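Long-range contacts in putative polyprenyl synthetase (Streptomyces coelicolor, PDB 3NF2), which probably joins isoprenoid diphosphates into longer prenyl chains as a magnesium-dependent synthase of the FPP/GGPP synthase family: residues A56-L61 with A186-A191; H87-L92 with A124-A129. All coordinates share one frame; numbering follows the deposited sequence.

Contact 1 of 2, residues A56-L61 with A186-A191. With SO4 (sulfate ion), chain B.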
loop_
_atom_site.group_PDB
_atom_site.type_symbol
_atom_site.label_atom_id
_atom_site.label_comp_id
_atom_site.label_asym_id
_atom_site.label_seq_id
_atom_site.Cartn_x
_atom_site.Cartn_y
_atom_site.Cartn_z
ATOM N N ALA A 56 3.304 23.240 -3.419
ATOM C CA ALA A 56 3.382 22.617 -4.731
ATOM C C ALA A 56 4.813 22.395 -5.211
ATOM O O ALA A 56 5.076 22.428 -6.417
ATOM C CB ALA A 56 2.603 23.440 -5.741
ATOM N N VAL A 57 5.723 22.141 -4.272
ATOM C CA VAL A 57 7.139 21.962 -4.592
ATOM C C VAL A 57 7.369 20.738 -5.483
ATOM O O VAL A 57 7.977 20.859 -6.555
ATOM C CB VAL A 57 8.021 21.881 -3.316
ATOM C CG1 VAL A 57 9.489 21.707 -3.690
ATOM C CG2 VAL A 57 7.842 23.121 -2.462
ATOM N N ARG A 58 6.869 19.580 -5.045
ATOM C CA ARG A 58 7.026 18.325 -5.799
ATOM C C ARG A 58 6.462 18.342 -7.247
ATOM O O ARG A 58 7.172 17.922 -8.184
ATOM C CB ARG A 58 6.505 17.106 -5.009
ATOM C CG ARG A 58 7.146 16.877 -3.643
ATOM C CD ARG A 58 6.352 15.851 -2.810
ATOM N NE ARG A 58 4.952 16.245 -2.679
ATOM C CZ ARG A 58 4.426 16.850 -1.619
ATOM N NH1 ARG A 58 5.163 17.107 -0.547
ATOM N NH2 ARG A 58 3.145 17.187 -1.624
ATOM N N PRO A 59 5.199 18.804 -7.440
ATOM C CA PRO A 59 4.720 18.882 -8.826
ATOM C C PRO A 59 5.544 19.826 -9.714
ATOM O O PRO A 59 5.908 19.447 -10.840
ATOM C CB PRO A 59 3.276 19.390 -8.689
ATOM C CG PRO A 59 3.080 19.738 -7.258
ATOM C CD PRO A 59 4.100 19.011 -6.474
ATOM N N ALA A 60 5.852 21.019 -9.200
ATOM C CA ALA A 60 6.710 21.976 -9.911
ATOM C C ALA A 60 8.035 21.338 -10.311
ATOM O O ALA A 60 8.517 21.543 -11.409
ATOM C CB ALA A 60 6.963 23.226 -9.059
ATOM N N LEU A 61 8.592 20.540 -9.409
ATOM C CA LEU A 61 9.863 19.877 -9.619
ATOM C C LEU A 61 9.766 18.852 -10.745
ATOM O O LEU A 61 10.628 18.807 -11.618
ATOM C CB LEU A 61 10.285 19.207 -8.310
ATOM C CG LEU A 61 11.685 19.305 -7.705
ATOM C CD1 LEU A 61 12.529 20.413 -8.292
ATOM C CD2 LEU A 61 11.548 19.492 -6.203
ATOM N N ALA A 186 13.762 11.229 -0.020
ATOM C CA ALA A 186 13.557 10.235 -1.028
ATOM C C ALA A 186 12.514 10.595 -2.042
ATOM O O ALA A 186 12.647 10.280 -3.174
ATOM C CB ALA A 186 13.239 8.942 -0.405
ATOM N N LEU A 187 11.454 11.224 -1.600
ATOM C CA LEU A 187 10.359 11.599 -2.483
ATOM C C LEU A 187 10.658 12.866 -3.296
ATOM O O LEU A 187 10.155 13.032 -4.414
ATOM C CB LEU A 187 9.058 11.770 -1.691
ATOM C CG LEU A 187 7.813 11.945 -2.562
ATOM C CD1 LEU A 187 7.578 10.706 -3.430
ATOM C CD2 LEU A 187 6.599 12.261 -1.724
ATOM N N LEU A 188 11.456 13.766 -2.730
ATOM C CA LEU A 188 11.907 14.947 -3.471
ATOM C C LEU A 188 12.944 14.561 -4.516
ATOM O O LEU A 188 12.977 15.135 -5.596
ATOM C CB LEU A 188 12.415 16.038 -2.531
ATOM C CG LEU A 188 11.260 16.857 -1.936
ATOM C CD1 LEU A 188 11.631 17.554 -0.632
ATOM C CD2 LEU A 188 10.741 17.869 -2.929
ATOM N N ALA A 189 13.739 13.542 -4.198
ATOM C CA ALA A 189 14.698 12.959 -5.129
ATOM C C ALA A 189 13.966 12.380 -6.323
ATOM O O ALA A 189 14.375 12.582 -7.469
ATOM C CB ALA A 189 15.497 11.874 -4.442
ATOM N N CYS A 190 12.878 11.666 -6.034
ATOM C CA CYS A 190 12.039 11.081 -7.055
ATOM C C CYS A 190 11.352 12.157 -7.886
ATOM O O CYS A 190 11.361 12.084 -9.105
ATOM C CB CYS A 190 10.997 10.138 -6.451
ATOM S SG CYS A 190 9.974 9.346 -7.717
ATOM N N ALA A 191 10.777 13.155 -7.230
ATOM C CA ALA A 191 10.128 14.258 -7.938
ATOM C C ALA A 191 11.098 15.007 -8.855
ATOM O O ALA A 191 10.725 15.418 -9.951
ATOM C CB ALA A 191 9.493 15.216 -6.957
HETATM S S SO4 B . 2.173 19.230 1.308
HETATM O O1 SO4 B . 1.661 18.810 0.003
HETATM O O2 SO4 B . 1.919 20.661 1.464
HETATM O O3 SO4 B . 1.482 18.463 2.351
HETATM O O4 SO4 B . 3.619 18.995 1.415
#
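R58 and A191 bring their CA atoms within 5.5 Å of each other, where the first turn of helix 57-67 packs against the middle of helix 173-198; the two short helical segments run the same way, with axes 9.1 Å apart and 29° between their directions. This is a helix pair of the all-helical isoprenoid synthase fold, and no hydrogen bond crosses it. A191 suits the closest point because its lone methyl rests on the R58 backbone, CB to R58 O 3.8 Å. L188 CD2 reaches out between the helices to meet L61 CD2 at 3.7 Å, and the two leucine side chains cross at about a right angle. L188 CD2 also touches R58 CG, so the aliphatic part of the arginine serves as a hydrophobic surface. L187 CD2 packs on R58 CD at 3.8 Å. Beyond that carbon the chain bends (chi3 -55°), carrying the guanidinium toward the sulfate and E84, with L187 CD2 still obliquely beside it. NE makes a salt bridge with E84, which should fix the rotation of the group and leaves its outer edge to an anion. Sulfate, also bound by K55 N and R104 NH2, may mark the diphosphate site seen in relatives. Its sulfur lies in the guanidinium plane, and two of its oxygens take the bonds: R58 NH1 to sulfate O4, 3.1 Å, and R58 NH2 to sulfate O1, 2.7 Å.

Contact 2 of 2, residues H87-L92 with A124-A129. With SO4 (sulfate ion), chain B.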
loop_
_atom_site.group_PDB
_atom_site.type_symbol
_atom_site.label_atom_id
_atom_site.label_comp_id
_atom_site.label_asym_id
_atom_site.label_seq_id
_atom_site.Cartn_x
_atom_site.Cartn_y
_atom_site.Cartn_z
ATOM N N HIS A 87 2.668 10.368 -1.942
ATOM C CA HIS A 87 2.731 11.309 -0.827
ATOM C C HIS A 87 1.500 11.216 0.057
ATOM O O HIS A 87 1.620 11.122 1.272
ATOM C CB HIS A 87 2.900 12.751 -1.316
ATOM C CG HIS A 87 2.724 13.778 -0.241
ATOM N ND1 HIS A 87 3.608 13.915 0.809
ATOM C CD2 HIS A 87 1.766 14.716 -0.052
ATOM C CE1 HIS A 87 3.199 14.891 1.601
ATOM N NE2 HIS A 87 2.088 15.400 1.098
ATOM N N ASN A 88 0.323 11.225 -0.561
ATOM C CA ASN A 88 -0.929 11.224 0.186
ATOM C C ASN A 88 -1.316 9.871 0.799
ATOM O O ASN A 88 -1.935 9.826 1.863
ATOM C CB ASN A 88 -2.046 11.814 -0.662
ATOM C CG ASN A 88 -1.907 13.314 -0.816
ATOM O OD1 ASN A 88 -2.305 14.086 0.069
ATOM N ND2 ASN A 88 -1.335 13.739 -1.932
ATOM N N PHE A 89 -0.918 8.789 0.134
ATOM C CA PHE A 89 -0.976 7.428 0.686
ATOM C C PHE A 89 -0.172 7.370 1.968
ATOM O O PHE A 89 -0.612 6.807 2.971
ATOM C CB PHE A 89 -0.457 6.417 -0.366
ATOM C CG PHE A 89 0.506 5.361 0.171
ATOM C CD1 PHE A 89 1.872 5.453 -0.093
ATOM C CD2 PHE A 89 0.041 4.252 0.887
ATOM C CE1 PHE A 89 2.775 4.482 0.378
ATOM C CE2 PHE A 89 0.932 3.269 1.357
ATOM C CZ PHE A 89 2.301 3.389 1.108
ATOM N N SER A 90 1.004 7.981 1.930
ATOM C CA SER A 90 1.872 8.050 3.081
ATOM C C SER A 90 1.204 8.822 4.226
ATOM O O SER A 90 1.223 8.358 5.354
ATOM C CB SER A 90 3.211 8.665 2.678
ATOM O OG SER A 90 4.111 8.693 3.762
ATOM N N LEU A 91 0.566 9.953 3.929
ATOM C CA LEU A 91 -0.106 10.744 4.960
ATOM C C LEU A 91 -1.252 9.988 5.623
ATOM O O LEU A 91 -1.344 9.939 6.852
ATOM C CB LEU A 91 -0.657 12.054 4.384
ATOM C CG LEU A 91 0.273 13.111 3.799
ATOM C CD1 LEU A 91 -0.540 14.354 3.443
ATOM C CD2 LEU A 91 1.397 13.457 4.777
ATOM N N LEU A 92 -2.120 9.414 4.794
ATOM C CA LEU A 92 -3.293 8.680 5.254
ATOM C C LEU A 92 -2.915 7.591 6.251
ATOM O O LEU A 92 -3.498 7.494 7.323
ATOM C CB LEU A 92 -4.031 8.066 4.060
ATOM C CG LEU A 92 -4.918 9.014 3.250
ATOM C CD1 LEU A 92 -5.198 8.449 1.878
ATOM C CD2 LEU A 92 -6.216 9.297 3.977
ATOM N N ALA A 124 -5.352 2.399 -2.118
ATOM C CA ALA A 124 -5.895 2.669 -3.426
ATOM C C ALA A 124 -5.085 3.745 -4.132
ATOM O O ALA A 124 -4.846 3.640 -5.324
ATOM C CB ALA A 124 -7.345 3.082 -3.317
ATOM N N LEU A 125 -4.653 4.760 -3.382
ATOM C CA LEU A 125 -3.826 5.838 -3.929
ATOM C C LEU A 125 -2.447 5.340 -4.351
ATOM O O LEU A 125 -1.921 5.754 -5.387
ATOM C CB LEU A 125 -3.697 7.000 -2.936
ATOM C CG LEU A 125 -4.929 7.848 -2.565
ATOM C CD1 LEU A 125 -4.501 9.061 -1.740
ATOM C CD2 LEU A 125 -5.751 8.302 -3.762
ATOM N N PHE A 126 -1.875 4.439 -3.554
ATOM C CA PHE A 126 -0.576 3.854 -3.851
ATOM C C PHE A 126 -0.642 2.953 -5.093
ATOM O O PHE A 126 0.265 2.977 -5.931
ATOM C CB PHE A 126 -0.017 3.113 -2.623
ATOM C CG PHE A 126 1.383 2.558 -2.812
ATOM C CD1 PHE A 126 2.331 3.200 -3.615
ATOM C CD2 PHE A 126 1.768 1.413 -2.140
ATOM C CE1 PHE A 126 3.614 2.668 -3.782
ATOM C CE2 PHE A 126 3.052 0.876 -2.299
ATOM C CZ PHE A 126 3.972 1.509 -3.124
ATOM N N ALA A 127 -1.715 2.183 -5.228
ATOM C CA ALA A 127 -1.898 1.388 -6.446
ATOM C C ALA A 127 -2.189 2.268 -7.680
ATOM O O ALA A 127 -1.717 1.971 -8.786
ATOM C CB ALA A 127 -2.976 0.344 -6.257
ATOM N N LEU A 128 -2.942 3.350 -7.480
ATOM C CA LEU A 128 -3.251 4.287 -8.567
ATOM C C LEU A 128 -2.014 5.011 -9.116
ATOM O O LEU A 128 -1.961 5.355 -10.299
ATOM C CB LEU A 128 -4.311 5.308 -8.111
ATOM C CG LEU A 128 -4.912 6.259 -9.148
ATOM C CD1 LEU A 128 -5.584 5.532 -10.345
ATOM C CD2 LEU A 128 -5.888 7.185 -8.479
ATOM N N ALA A 129 -1.033 5.239 -8.246
ATOM C CA ALA A 129 0.184 5.961 -8.603
ATOM C C ALA A 129 0.985 5.156 -9.589
ATOM O O ALA A 129 1.474 5.694 -10.586
ATOM C CB ALA A 129 1.022 6.261 -7.359
HETATM S S SO4 B . 2.173 19.230 1.308
HETATM O O1 SO4 B . 1.661 18.810 0.003
HETATM O O2 SO4 B . 1.919 20.661 1.464
HETATM O O3 SO4 B . 1.482 18.463 2.351
HETATM O O4 SO4 B . 3.619 18.995 1.415
#
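Helices 77-98 and 115-134 pack nearly antiparallel where F89 faces L125: the CA atoms of these two residues are 5.7 Å apart, and the short axes approach to 8.4 Å at a signed crossing angle of -164°. The main feature is an offset stack of two phenylalanines, F89 and F126, with ring centroids 4.5 Å apart and planes only 12° from parallel. The side chains lie alongside each other and point the same way. The backbone of F126 sets its CB over the face of the F89 ring, 3.8 Å from the centroid in a CH-pi contact; with CG anti to the backbone N (chi1 -176°), the F126 ring then runs on along the same face. Beside the stack, L125 CD1 fits between L92 CD1 at 3.7 Å and the CB of N88 at 3.8 Å; a single methyl at the end of a long side chain touches both. N88 gives only its carbon to this apolar surface. Its amide turns aside, ND2 bonding to E84 O and OD1 to H38 NE2, so the buried polar end is satisfied. F89 also meets the ring of H93 edge-to-face, and F126 meets F126 of the second subunit with the ring planes steeply inclined, extending the aromatic packing into the dimer interface. An alanine in place of F89 would probably open a gap over F126 and leave that ring freer to turn. Five residues after F89, D94 begins the aspartate-rich DDxxD motif of this family; in relatives a bulky residue at the F89 position can limit product length. The chemistry of this contact, buried, apolar and rich in aromatic faces, is consistent with a wall beside a greasy prenyl chain.

How the contacts relate
The centres of the two contacts lie 15 Å apart within one helical domain. Along the chain the order is 56-61, 87-92, 124-129 and 186-191, so both helices of contact 2 fall between those of contact 1. Helix 77-98 follows helix 57-67 directly and joins the two places: H87, on the face of its helix turned from helix 115-134, packs its CB on L187 CD2 at 3.8 Å. The same sulfate links them too, since H87 NE2 adds a weak bond to the anion that R58 holds. Contact 1 and the H87 side of helix 77-98 thus border what may be a diphosphate site, while the other side of that helix carries contact 2, farther from the chain centre and against the second subunit.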